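Local structure of putative polysaccharide biosynthesis protein with aminopeptidase-like domain (Clostridium acetobutylicum, 3K9T) at residues 355-361 against 399-405. The protein binds one zinc ion per subunit and probably acts in the biosynthesis of modified polysaccharides, without being expected to have peptidase activity. Sequence-based numbering, arbitrary orientation.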
loop_
_atom_site.group_PDB
_atom_site.type_symbol
_atom_site.label_atom_id
_atom_site.label_comp_id
_atom_site.label_asym_id
_atom_site.label_seq_id
_atom_site.Cartn_x
_atom_site.Cartn_y
_atom_site.Cartn_z
ATOM N N ASN A 355 20.436 -0.630 21.083
ATOM C CA ASN A 355 19.505 -1.487 21.826
ATOM C C ASN A 355 18.459 -2.249 21.011
ATOM O O ASN A 355 17.531 -2.808 21.596
ATOM C CB ASN A 355 18.785 -0.663 22.909
ATOM C CG ASN A 355 19.728 -0.175 23.991
ATOM O OD1 ASN A 355 20.387 -0.974 24.641
ATOM N ND2 ASN A 355 19.792 1.150 24.191
ATOM N N ASN A 356 18.598 -2.277 19.687
ATOM C CA ASN A 356 17.659 -2.994 18.820
ATOM C C ASN A 356 17.967 -4.483 18.794
ATOM O O ASN A 356 18.359 -5.021 17.764
ATOM C CB ASN A 356 17.682 -2.451 17.372
ATOM C CG ASN A 356 16.560 -3.033 16.502
ATOM O OD1 ASN A 356 15.525 -3.418 17.022
ATOM N ND2 ASN A 356 16.761 -3.084 15.180
ATOM N N ARG A 357 17.717 -5.168 19.899
ATOM C CA ARG A 357 18.027 -6.593 19.977
ATOM C C ARG A 357 16.920 -7.509 19.423
ATOM O O ARG A 357 15.846 -7.042 19.058
ATOM C CB ARG A 357 18.421 -6.936 21.397
ATOM C CG ARG A 357 19.720 -6.282 21.761
ATOM C CD ARG A 357 20.050 -6.382 23.239
ATOM N NE ARG A 357 21.054 -5.367 23.504
ATOM C CZ ARG A 357 22.333 -5.469 23.153
ATOM N NH1 ARG A 357 22.810 -6.566 22.559
ATOM N NH2 ARG A 357 23.153 -4.464 23.418
ATOM N N THR A 358 17.239 -8.800 19.269
ATOM C CA THR A 358 16.242 -9.810 18.931
ATOM C C THR A 358 16.259 -10.858 20.019
ATOM O O THR A 358 17.313 -11.258 20.462
ATOM C CB THR A 358 16.453 -10.430 17.573
ATOM O OG1 THR A 358 16.292 -9.408 16.587
ATOM C CG2 THR A 358 15.417 -11.507 17.324
ATOM N N TYR A 359 15.073 -11.242 20.481
ATOM C CA TYR A 359 14.931 -12.176 21.583
ATOM C C TYR A 359 14.031 -13.352 21.230
ATOM O O TYR A 359 13.255 -13.323 20.273
ATOM C CB TYR A 359 14.305 -11.496 22.804
ATOM C CG TYR A 359 15.088 -10.382 23.475
ATOM C CD1 TYR A 359 15.985 -10.655 24.509
ATOM C CD2 TYR A 359 14.852 -9.047 23.157
ATOM C CE1 TYR A 359 16.665 -9.620 25.172
ATOM C CE2 TYR A 359 15.526 -8.006 23.815
ATOM C CZ TYR A 359 16.430 -8.301 24.812
ATOM O OH TYR A 359 17.092 -7.274 25.441
ATOM N N LEU A 360 14.153 -14.395 22.031
ATOM C CA LEU A 360 13.304 -15.562 21.931
ATOM C C LEU A 360 12.554 -15.681 23.258
ATOM O O LEU A 360 13.153 -15.679 24.324
ATOM C CB LEU A 360 14.141 -16.801 21.699
ATOM C CG LEU A 360 13.370 -18.072 21.429
ATOM C CD1 LEU A 360 12.708 -17.956 20.071
ATOM C CD2 LEU A 360 14.339 -19.221 21.485
ATOM N N ASN A 361 11.233 -15.732 23.177
ATOM C CA ASN A 361 10.373 -16.010 24.324
ATOM C C ASN A 361 10.656 -17.433 24.809
ATOM O O ASN A 361 10.462 -18.392 24.052
ATOM C CB ASN A 361 8.905 -15.845 23.873
ATOM C CG ASN A 361 7.895 -15.987 24.987
ATOM O OD1 ASN A 361 8.182 -16.524 26.044
ATOM N ND2 ASN A 361 6.667 -15.556 24.719
ATOM N N SER A 399 8.247 -12.273 20.087
ATOM C CA SER A 399 9.621 -12.752 20.157
ATOM C C SER A 399 9.735 -14.229 19.775
ATOM O O SER A 399 9.938 -15.117 20.621
ATOM C CB SER A 399 10.238 -12.459 21.521
ATOM O OG SER A 399 10.427 -11.067 21.662
ATOM N N ASP A 400 9.603 -14.498 18.484
ATOM C CA ASP A 400 9.759 -15.876 17.973
ATOM C C ASP A 400 11.162 -16.153 17.458
ATOM O O ASP A 400 11.411 -17.206 16.901
ATOM C CB ASP A 400 8.739 -16.166 16.864
ATOM C CG ASP A 400 8.744 -15.131 15.746
ATOM O OD1 ASP A 400 9.588 -14.197 15.756
ATOM O OD2 ASP A 400 7.873 -15.274 14.859
ATOM N N GLY A 401 12.055 -15.179 17.623
ATOM C CA GLY A 401 13.402 -15.264 17.124
ATOM C C GLY A 401 13.596 -14.479 15.839
ATOM O O GLY A 401 14.712 -14.228 15.448
ATOM N N LYS A 402 12.512 -14.075 15.200
ATOM C CA LYS A 402 12.600 -13.357 13.947
ATOM C C LYS A 402 12.326 -11.859 14.082
ATOM O O LYS A 402 12.703 -11.101 13.225
ATOM C CB LYS A 402 11.646 -14.010 12.939
ATOM C CG LYS A 402 12.157 -15.394 12.471
ATOM C CD LYS A 402 11.142 -16.148 11.576
ATOM C CE LYS A 402 10.530 -17.363 12.275
ATOM N NZ LYS A 402 9.155 -17.685 11.793
ATOM N N ASN A 403 11.665 -11.434 15.152
ATOM C CA ASN A 403 11.337 -10.026 15.319
ATOM C C ASN A 403 12.258 -9.249 16.263
ATOM O O ASN A 403 12.471 -9.648 17.393
ATOM C CB ASN A 403 9.921 -9.887 15.828
ATOM C CG ASN A 403 8.906 -10.433 14.864
ATOM O OD1 ASN A 403 8.651 -9.886 13.781
ATOM N ND2 ASN A 403 8.299 -11.509 15.263
ATOM N N SER A 404 12.754 -8.114 15.776
ATOM C CA SER A 404 13.603 -7.194 16.534
ATOM C C SER A 404 12.687 -6.339 17.391
ATOM O O SER A 404 11.487 -6.290 17.169
ATOM C CB SER A 404 14.399 -6.278 15.574
ATOM O OG SER A 404 13.552 -5.361 14.835
ATOM N N LEU A 405 13.249 -5.653 18.366
ATOM C CA LEU A 405 12.464 -4.739 19.181
ATOM C C LEU A 405 11.853 -3.598 18.334
ATOM O O LEU A 405 10.757 -3.108 18.636
ATOM C CB LEU A 405 13.324 -4.149 20.314
ATOM C CG LEU A 405 13.875 -5.083 21.378
ATOM C CD1 LEU A 405 14.466 -4.250 22.491
ATOM C CD2 LEU A 405 12.774 -5.979 21.927
HETATM O O HOH W 1 15.098 -4.424 12.847
HETATM O O HOH W 2 12.189 -12.298 18.046
HETATM O O HOH W 3 12.582 -9.822 20.146
#
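Water can complete the pairing of a strand where its neighbour turns away, as in the permutated winged helix-turn-helix domain of this protein. Strand 358-361, just after the long helix 336-355, runs antiparallel to 399-405, which links helix 389-398 to helix 405-412. Direct backbone bonds close both ends: N361 N donates to S399 O (2.9 Å, nearly straight), and L405 N to R357 O (3.0 Å). Between them the chain turns a corner at G401 and K402, and only a weak bond, G401 N to Y359 O at 3.5 Å, spans the gap. Water fills it: one molecule joins Y359 O, G401 N and N403 O, and another joins Y359 N, N403 O and S399 OG, which also hydrogen-bonds V395 O, one turn back in the helix that has just ended. G401, with a positive phi of 101°, suits the corner, since a CB there would jam against the preceding carbonyl; D400 OD1 accepts from K402 N (3.0 Å), forming an Asx turn. The other edge of strand 358-361 pairs with strand 432-434.

Among the side chains, Y359 and L405 lie against helix 416-428, where L405 CD2 meets the ring edge at Y359 CD2 (3.9 Å). L360 CD1 instead packs over the corner, 3.5 Å from D400 O, and T358 CG2 lies 3.4 Å from G401 O. At the start of helix 405-412, S404 is the N-cap, its OG bonded to D407 N, while N356 OD1 accepts from L406 N and N356 ND2 bonds E271. A third water ties these two side chains together, 3.2 Å from N356 ND2 and 2.7 Å from S404 OG.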